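Local coordinates for protein 6-phosphogluconate dehydratase (Shewanella oneidensis, PDB 2GP4) that probably catalyses the dehydration of 6-phosphogluconate, and is captured here as an apo form lacking its iron-sulfur cluster, at residues W340-S344 with G439-L443; V524-G530 with V539-L545; G561-R565 with S574-S578. All coordinates share one frame; numbering follows the deposited sequence.

Contact 1 (W340-S344 with G439-L443); sequences WDDFS and GLKLL
Ser344, on the short helix 340-347, meets Lys441 and Leu442 on strand 440-445, an outermost strand of the mixed C-terminal sheet, so the contact packs a helix against the sheet edge and joins the mainly helical N-terminal part to the beta-rich C-terminal part. The axes of the two segments approach to 7.1 Å at a crossing angle of -140°. Ser344 OG accepts twice: from the backbone, Leu442 N to Ser344 OG (3.1 Å, 159° at the hydrogen), and from the ammonium group, Lys441 NZ to Ser344 OG (3.0 Å). The hydroxyl reaches the strand because OG stands opposite the backbone N across CA-CB (chi1 -175°). Lys441, bent at chi2 and chi3, curls back so that NZ also donates to Ser344 O, approaching above the carbonyl plane rather than on a lone pair. A salt bridge to Asp348 adds a third partner, consistent with a charged lysine clamped at the helix. Ser344 CA-H points at Leu440 O in a nearly straight C-H...O contact. Asp341 OD1 is paired with Arg449 of the adjoining strand 448-453, while OD2 rests against Leu442 CD2. Apolar side chains also meet: Leu440 and Phe343 run side by side, with Leu440 CD1 3.8 Å from Phe343 CD1, and Leu442 CD1 meets the indole of Trp340 at its edge, near the ring plane, 3.7 Å from CE3.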
loop_
_atom_site.group_PDB
_atom_site.type_symbol
_atom_site.label_atom_id
_atom_site.label_comp_id
_atom_site.label_asym_id
_atom_site.label_seq_id
_atom_site.Cartn_x
_atom_site.Cartn_y
_atom_site.Cartn_z
ATOM N N TRP A 340 -4.260 -11.004 -6.508
ATOM C CA TRP A 340 -4.571 -11.356 -5.119
ATOM C C TRP A 340 -4.090 -12.737 -4.693
ATOM O O TRP A 340 -3.868 -12.970 -3.511
ATOM C CB TRP A 340 -6.065 -11.186 -4.809
ATOM C CG TRP A 340 -6.498 -9.753 -4.741
ATOM C CD1 TRP A 340 -5.696 -8.655 -4.552
ATOM C CD2 TRP A 340 -7.837 -9.256 -4.832
ATOM N NE1 TRP A 340 -6.452 -7.512 -4.532
ATOM C CE2 TRP A 340 -7.769 -7.846 -4.697
ATOM C CE3 TRP A 340 -9.088 -9.860 -5.023
ATOM C CZ2 TRP A 340 -8.902 -7.034 -4.751
ATOM C CZ3 TRP A 340 -10.214 -9.052 -5.073
ATOM C CH2 TRP A 340 -10.113 -7.652 -4.937
ATOM N N ASP A 341 -3.927 -13.647 -5.646
ATOM C CA ASP A 341 -3.341 -14.957 -5.347
ATOM C C ASP A 341 -1.899 -14.795 -4.863
ATOM O O ASP A 341 -1.444 -15.544 -3.998
ATOM C CB ASP A 341 -3.369 -15.870 -6.567
ATOM C CG ASP A 341 -4.763 -16.066 -7.125
ATOM O OD1 ASP A 341 -5.097 -15.397 -8.122
ATOM O OD2 ASP A 341 -5.518 -16.895 -6.581
ATOM N N ASP A 342 -1.182 -13.820 -5.428
ATOM C CA ASP A 342 0.169 -13.510 -4.974
ATOM C C ASP A 342 0.159 -13.038 -3.524
ATOM O O ASP A 342 0.927 -13.535 -2.714
ATOM C CB ASP A 342 0.835 -12.456 -5.862
ATOM C CG ASP A 342 0.837 -12.838 -7.337
ATOM O OD1 ASP A 342 0.933 -14.043 -7.667
ATOM O OD2 ASP A 342 0.747 -11.912 -8.172
ATOM N N PHE A 343 -0.726 -12.092 -3.206
ATOM C CA PHE A 343 -0.790 -11.500 -1.866
ATOM C C PHE A 343 -1.153 -12.535 -0.807
ATOM O O PHE A 343 -0.498 -12.627 0.235
ATOM C CB PHE A 343 -1.789 -10.337 -1.828
ATOM C CG PHE A 343 -1.245 -9.049 -2.377
ATOM C CD1 PHE A 343 -0.558 -8.161 -1.555
ATOM C CD2 PHE A 343 -1.428 -8.716 -3.712
ATOM C CE1 PHE A 343 -0.053 -6.969 -2.057
ATOM C CE2 PHE A 343 -0.931 -7.522 -4.221
ATOM C CZ PHE A 343 -0.242 -6.649 -3.392
ATOM N N SER A 344 -2.194 -13.312 -1.103
ATOM C CA SER A 344 -2.765 -14.290 -0.187
ATOM C C SER A 344 -1.782 -15.422 0.112
ATOM O O SER A 344 -1.653 -15.845 1.261
ATOM C CB SER A 344 -4.071 -14.844 -0.776
ATOM O OG SER A 344 -4.735 -15.717 0.112
ATOM N N GLY A 439 -1.884 -12.354 7.545
ATOM C CA GLY A 439 -3.329 -12.187 7.710
ATOM C C GLY A 439 -4.109 -11.648 6.517
ATOM O O GLY A 439 -5.266 -11.258 6.672
ATOM N N LEU A 440 -3.492 -11.613 5.335
ATOM C CA LEU A 440 -4.179 -11.146 4.128
ATOM C C LEU A 440 -4.655 -12.330 3.291
ATOM O O LEU A 440 -3.843 -13.017 2.679
ATOM C CB LEU A 440 -3.254 -10.272 3.281
ATOM C CG LEU A 440 -3.734 -8.962 2.634
ATOM C CD1 LEU A 440 -2.837 -8.633 1.452
ATOM C CD2 LEU A 440 -5.200 -8.971 2.208
ATOM N N LYS A 441 -5.965 -12.566 3.266
ATOM C CA LYS A 441 -6.520 -13.707 2.528
ATOM C C LYS A 441 -7.441 -13.326 1.372
ATOM O O LYS A 441 -8.200 -12.353 1.446
ATOM C CB LYS A 441 -7.256 -14.676 3.470
ATOM C CG LYS A 441 -6.375 -15.380 4.526
ATOM C CD LYS A 441 -5.025 -15.857 3.978
ATOM C CE LYS A 441 -5.170 -17.070 3.075
ATOM N NZ LYS A 441 -3.868 -17.433 2.471
ATOM N N LEU A 442 -7.372 -14.118 0.307
ATOM C CA LEU A 442 -8.286 -13.990 -0.818
ATOM C C LEU A 442 -9.593 -14.726 -0.530
ATOM O O LEU A 442 -9.587 -15.831 0.011
ATOM C CB LEU A 442 -7.626 -14.551 -2.085
ATOM C CG LEU A 442 -8.442 -14.747 -3.364
ATOM C CD1 LEU A 442 -8.935 -13.424 -3.962
ATOM C CD2 LEU A 442 -7.600 -15.507 -4.357
ATOM N N LEU A 443 -10.712 -14.109 -0.889
ATOM C CA LEU A 443 -12.006 -14.784 -0.818
ATOM C C LEU A 443 -12.579 -14.947 -2.225
ATOM O O LEU A 443 -12.597 -13.990 -3.005
ATOM C CB LEU A 443 -12.978 -14.032 0.101
ATOM C CG LEU A 443 -12.548 -13.816 1.564
ATOM C CD1 LEU A 443 -13.413 -12.766 2.239
ATOM C CD2 LEU A 443 -12.540 -15.111 2.388
#

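Contact 2 (V524-G530 with V539-L545); sequences VALMTDG and VPAAIHL
Leu526 and Ala541 face each other across two parallel neighbouring strands of the C-terminal sheet, 524-528 and 541-543, whose directions differ by 5°. Backbone hydrogen bonds form the ladder: Leu526 N to Pro540 O (2.9 Å), Ala542 N to Leu526 O (2.8 Å) and Thr528 N to Ala542 O (3.0 Å). Beyond it the chain turns at His544, yet the pairing persists, with Leu545 N on a lone pair of Thr528 O at 3.1 Å and His544 N on Gly530 O at 2.8 Å. A water donates to Asp529 O; its approach to Leu545 O is doubtfully short.

Apolar contacts occupy both faces. On one, Leu526 CB touches Ala541 CB and its CD2 branch meets Val539 CG1; on the other, Met527, a selenomethionine, has CG beside Ala542 CB and SE against Leu545 CD2 at 3.9 Å.

Side-chain polar bonds brace the strand end. Thr528 OG1, opposite its own N about CA-CB (chi1 -172°), accepts from Gly530 N in an ST turn and also bonds to Val494 O, while Thr528 CG2 packs on Ile543 CG2. A valine at Thr528 would probably leave Gly530 N and Val494 O without this partner and weaken the turn. Asp529 OD1 and OD2 take backbone N-H groups of Gln497, Gly496 and Ala549. The chemistry thus implies a strand end fixed by main-chain groups, with the carboxylate of Asp529 held by backbone amides.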
loop_
_atom_site.group_PDB
_atom_site.type_symbol
_atom_site.label_atom_id
_atom_site.label_comp_id
_atom_site.label_asym_id
_atom_site.label_seq_id
_atom_site.Cartn_x
_atom_site.Cartn_y
_atom_site.Cartn_z
ATOM N N VAL A 524 -21.453 -11.276 13.178
ATOM C CA VAL A 524 -21.611 -10.239 12.165
ATOM C C VAL A 524 -20.410 -10.137 11.235
ATOM O O VAL A 524 -19.284 -10.427 11.633
ATOM C CB VAL A 524 -21.894 -8.852 12.802
ATOM C CG1 VAL A 524 -23.264 -8.841 13.446
ATOM C CG2 VAL A 524 -20.810 -8.470 13.814
ATOM N N ALA A 525 -20.664 -9.717 10.000
ATOM C CA ALA A 525 -19.600 -9.493 9.023
ATOM C C ALA A 525 -19.943 -8.355 8.080
ATOM O O ALA A 525 -21.113 -7.996 7.920
ATOM C CB ALA A 525 -19.308 -10.758 8.243
ATOM N N LEU A 526 -18.901 -7.781 7.481
ATOM C CA LEU A 526 -19.033 -6.734 6.484
ATOM C C LEU A 526 -18.708 -7.274 5.109
ATOM O O LEU A 526 -17.791 -8.071 4.951
ATOM C CB LEU A 526 -18.068 -5.585 6.769
ATOM C CG LEU A 526 -18.461 -4.382 7.622
ATOM C CD1 LEU A 526 -19.867 -3.887 7.285
ATOM C CD2 LEU A 526 -18.322 -4.702 9.084
HETATM N N MSE A 527 -19.462 -6.817 4.115
HETATM C CA MSE A 527 -19.133 -7.064 2.725
HETATM C C MSE A 527 -19.354 -5.786 1.931
HETATM O O MSE A 527 -20.452 -5.235 1.922
HETATM C CB MSE A 527 -19.968 -8.210 2.159
HETATM C CG MSE A 527 -19.449 -8.732 0.825
HETATM SE SE MSE A 527 -20.629 -10.087 0.079
HETATM C CE MSE A 527 -20.780 -11.158 1.688
ATOM N N THR A 528 -18.300 -5.309 1.278
ATOM C CA THR A 528 -18.404 -4.100 0.465
ATOM C C THR A 528 -17.550 -4.178 -0.796
ATOM O O THR A 528 -16.524 -4.865 -0.828
ATOM C CB THR A 528 -18.080 -2.808 1.286
ATOM O OG1 THR A 528 -18.366 -1.647 0.498
ATOM C CG2 THR A 528 -16.616 -2.780 1.745
ATOM N N ASP A 529 -17.997 -3.484 -1.837
ATOM C CA ASP A 529 -17.195 -3.323 -3.051
ATOM C C ASP A 529 -16.205 -2.179 -2.878
ATOM O O ASP A 529 -15.382 -1.906 -3.759
ATOM C CB ASP A 529 -18.074 -3.127 -4.294
ATOM C CG ASP A 529 -19.198 -2.118 -4.090
ATOM O OD1 ASP A 529 -19.169 -1.334 -3.113
ATOM O OD2 ASP A 529 -20.121 -2.108 -4.937
ATOM N N GLY A 530 -16.289 -1.529 -1.720
ATOM C CA GLY A 530 -15.372 -0.471 -1.341
ATOM C C GLY A 530 -14.337 -0.918 -0.325
ATOM O O GLY A 530 -13.874 -2.057 -0.356
ATOM N N VAL A 539 -13.848 -7.433 13.335
ATOM C CA VAL A 539 -15.005 -7.965 12.632
ATOM C C VAL A 539 -14.567 -8.423 11.245
ATOM O O VAL A 539 -13.875 -7.681 10.544
ATOM C CB VAL A 539 -16.132 -6.913 12.550
ATOM C CG1 VAL A 539 -17.224 -7.338 11.568
ATOM C CG2 VAL A 539 -16.718 -6.667 13.936
ATOM N N PRO A 540 -14.950 -9.654 10.849
ATOM C CA PRO A 540 -14.579 -10.123 9.514
ATOM C C PRO A 540 -15.169 -9.202 8.456
ATOM O O PRO A 540 -16.379 -8.942 8.459
ATOM C CB PRO A 540 -15.227 -11.515 9.433
ATOM C CG PRO A 540 -16.303 -11.499 10.478
ATOM C CD PRO A 540 -15.744 -10.663 11.579
ATOM N N ALA A 541 -14.314 -8.697 7.574
ATOM C CA ALA A 541 -14.763 -7.786 6.524
ATOM C C ALA A 541 -14.245 -8.208 5.148
ATOM O O ALA A 541 -13.040 -8.209 4.906
ATOM C CB ALA A 541 -14.336 -6.363 6.848
ATOM N N ALA A 542 -15.161 -8.587 4.262
ATOM C CA ALA A 542 -14.816 -8.839 2.868
ATOM C C ALA A 542 -14.868 -7.514 2.119
ATOM O O ALA A 542 -15.930 -6.911 2.003
ATOM C CB ALA A 542 -15.757 -9.846 2.258
ATOM N N ILE A 543 -13.711 -7.060 1.641
ATOM C CA ILE A 543 -13.565 -5.719 1.053
ATOM C C ILE A 543 -13.031 -5.776 -0.382
ATOM O O ILE A 543 -12.477 -6.796 -0.803
ATOM C CB ILE A 543 -12.646 -4.796 1.921
ATOM C CG1 ILE A 543 -11.224 -5.367 2.031
ATOM C CG2 ILE A 543 -13.247 -4.568 3.305
ATOM C CD1 ILE A 543 -10.196 -4.395 2.594
ATOM N N HIS A 544 -13.188 -4.676 -1.126
ATOM C CA HIS A 544 -12.746 -4.602 -2.530
ATOM C C HIS A 544 -13.486 -5.609 -3.428
ATOM O O HIS A 544 -12.999 -5.956 -4.508
ATOM C CB HIS A 544 -11.217 -4.806 -2.650
ATOM C CG HIS A 544 -10.407 -3.871 -1.804
ATOM N ND1 HIS A 544 -9.046 -3.732 -1.949
ATOM C CD2 HIS A 544 -10.765 -3.030 -0.804
ATOM C CE1 HIS A 544 -8.598 -2.848 -1.075
ATOM N NE2 HIS A 544 -9.622 -2.407 -0.368
ATOM N N LEU A 545 -14.660 -6.062 -2.979
ATOM C CA LEU A 545 -15.482 -6.998 -3.753
ATOM C C LEU A 545 -15.620 -6.568 -5.212
ATOM O O LEU A 545 -15.902 -5.403 -5.520
ATOM C CB LEU A 545 -16.869 -7.208 -3.123
ATOM C CG LEU A 545 -17.742 -8.282 -3.791
ATOM C CD1 LEU A 545 -17.038 -9.643 -3.853
ATOM C CD2 LEU A 545 -19.093 -8.416 -3.103
HETATM O O HOH W 1 -14.763 -3.218 -6.141
#

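Contact 3 (G561-R565 with S574-S578); sequences GDLIR and SLLVS
Arg565 and Leu576 cross at about a right angle at the open end of a beta hairpin, strands 563-567 and 572-575, at the outer border of the mixed sheet. Leu576 CD1 sits 4.2 Å above the guanidinium plane, over its centre, while Leu576 CD2 approaches Arg565 NH2 at 3.7 Å. The arginine chain extends with CG trans to the backbone N (chi1 -177°) and bends only at chi3, which brings the flat group back over the leucine. Salt bridges to Glu465 and Glu572 hold NE and NH1, probably limiting rotation of the group. Leu563 also flanks Leu576, with the two CB atoms in contact.

Ile564 and Leu575, a non-hydrogen-bonded pair, share one face of the sheet. Their side chains cross at a slant, with Leu575 CD1 3.5 Å from Ile564 CG1 and also touching Asp562 CB. Asp562, salt-bridged to Arg585, has its carboxylate carbon beside Val577 CG1.

Main-chain bonds set this register: Arg565 and Ser574 bond in both directions, and Leu576 N gives a 2.7 Å bond to Leu563 O. Leu576 is the centre of an inverse gamma turn, closed by a weak bond from Val577 N to Leu575 O. Where the strands part, a water accepts from Leu563 N at 2.8 Å and donates to Leu576 O.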
loop_
_atom_site.group_PDB
_atom_site.type_symbol
_atom_site.label_atom_id
_atom_site.label_comp_id
_atom_site.label_asym_id
_atom_site.label_seq_id
_atom_site.Cartn_x
_atom_site.Cartn_y
_atom_site.Cartn_z
ATOM N N GLY A 561 -32.165 -10.581 3.765
ATOM C CA GLY A 561 -32.582 -11.921 4.164
ATOM C C GLY A 561 -31.723 -13.017 3.569
ATOM O O GLY A 561 -31.495 -14.038 4.218
ATOM N N ASP A 562 -31.251 -12.811 2.337
ATOM C CA ASP A 562 -30.383 -13.778 1.660
ATOM C C ASP A 562 -29.257 -14.217 2.582
ATOM O O ASP A 562 -28.667 -13.390 3.276
ATOM C CB ASP A 562 -29.760 -13.169 0.404
ATOM C CG ASP A 562 -30.782 -12.793 -0.650
ATOM O OD1 ASP A 562 -31.973 -13.145 -0.507
ATOM O OD2 ASP A 562 -30.383 -12.135 -1.634
ATOM N N LEU A 563 -28.962 -15.513 2.593
ATOM C CA LEU A 563 -27.827 -16.014 3.359
ATOM C C LEU A 563 -26.525 -15.741 2.619
ATOM O O LEU A 563 -26.394 -16.046 1.430
ATOM C CB LEU A 563 -27.958 -17.512 3.653
ATOM C CG LEU A 563 -28.778 -18.050 4.839
ATOM C CD1 LEU A 563 -28.690 -17.166 6.093
ATOM C CD2 LEU A 563 -30.224 -18.275 4.449
ATOM N N ILE A 564 -25.571 -15.158 3.336
ATOM C CA ILE A 564 -24.227 -14.930 2.826
ATOM C C ILE A 564 -23.222 -15.602 3.745
ATOM O O ILE A 564 -23.242 -15.392 4.959
ATOM C CB ILE A 564 -23.909 -13.436 2.750
ATOM C CG1 ILE A 564 -24.472 -12.846 1.462
ATOM C CG2 ILE A 564 -22.406 -13.196 2.847
ATOM C CD1 ILE A 564 -24.702 -11.353 1.529
ATOM N N ARG A 565 -22.348 -16.411 3.158
ATOM C CA ARG A 565 -21.310 -17.087 3.915
ATOM C C ARG A 565 -19.984 -16.387 3.663
ATOM O O ARG A 565 -19.490 -16.380 2.536
ATOM C CB ARG A 565 -21.230 -18.570 3.521
ATOM C CG ARG A 565 -20.218 -19.394 4.324
ATOM C CD ARG A 565 -20.044 -20.818 3.781
ATOM N NE ARG A 565 -21.278 -21.604 3.856
ATOM C CZ ARG A 565 -21.849 -22.237 2.831
ATOM N NH1 ARG A 565 -21.299 -22.217 1.621
ATOM N NH2 ARG A 565 -22.974 -22.914 3.022
ATOM N N SER A 574 -19.759 -16.771 -0.462
ATOM C CA SER A 574 -20.903 -17.253 -1.222
ATOM C C SER A 574 -22.217 -16.584 -0.849
ATOM O O SER A 574 -22.538 -16.455 0.330
ATOM C CB SER A 574 -21.059 -18.769 -1.053
ATOM O OG SER A 574 -19.906 -19.465 -1.499
ATOM N N LEU A 575 -22.974 -16.176 -1.867
ATOM C CA LEU A 575 -24.377 -15.827 -1.701
ATOM C C LEU A 575 -25.200 -17.105 -1.881
ATOM O O LEU A 575 -25.178 -17.730 -2.943
ATOM C CB LEU A 575 -24.798 -14.754 -2.708
ATOM C CG LEU A 575 -26.233 -14.208 -2.651
ATOM C CD1 LEU A 575 -26.512 -13.479 -1.336
ATOM C CD2 LEU A 575 -26.527 -13.306 -3.848
ATOM N N LEU A 576 -25.920 -17.489 -0.834
ATOM C CA LEU A 576 -26.592 -18.786 -0.796
ATOM C C LEU A 576 -27.981 -18.741 -1.425
ATOM O O LEU A 576 -28.984 -19.050 -0.780
ATOM C CB LEU A 576 -26.645 -19.322 0.638
ATOM C CG LEU A 576 -25.398 -19.994 1.228
ATOM C CD1 LEU A 576 -24.194 -19.096 1.233
ATOM C CD2 LEU A 576 -25.698 -20.460 2.643
ATOM N N VAL A 577 -28.027 -18.333 -2.691
ATOM C CA VAL A 577 -29.239 -18.392 -3.497
ATOM C C VAL A 577 -28.875 -19.031 -4.831
ATOM O O VAL A 577 -27.750 -18.872 -5.311
ATOM C CB VAL A 577 -29.884 -16.992 -3.725
ATOM C CG1 VAL A 577 -30.317 -16.367 -2.414
ATOM C CG2 VAL A 577 -28.931 -16.070 -4.426
ATOM N N SER A 578 -29.821 -19.758 -5.422
ATOM C CA SER A 578 -29.584 -20.465 -6.680
ATOM C C SER A 578 -29.372 -19.502 -7.841
ATOM O O SER A 578 -29.869 -18.372 -7.819
ATOM C CB SER A 578 -30.755 -21.398 -6.993
ATOM O OG SER A 578 -31.966 -20.670 -7.101
HETATM O O HOH W 2 -30.551 -17.318 1.240
#

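All three contacts reach the same mixed sheet: contact 1 at the outermost strand 440-445, contact 2 in its interior and contact 3 at the other border. Contacts 1 and 2, with centres about 14 Å apart, touch where Trp340 CH2 packs on His544 O at 3.4 Å and Leu443 CD1 on Ala542 CB at 3.7 Å, so the helix 340-347 also reaches the corner of the parallel pair. Contacts 2 and 3, centres about 15 Å apart, come together at Met527 and Ile564, though this approach is too close to be relied on in detail. Contacts 1 and 3 do not touch; their nearest atoms are about 7 Å apart. No cluster or ligand is bound at any of them.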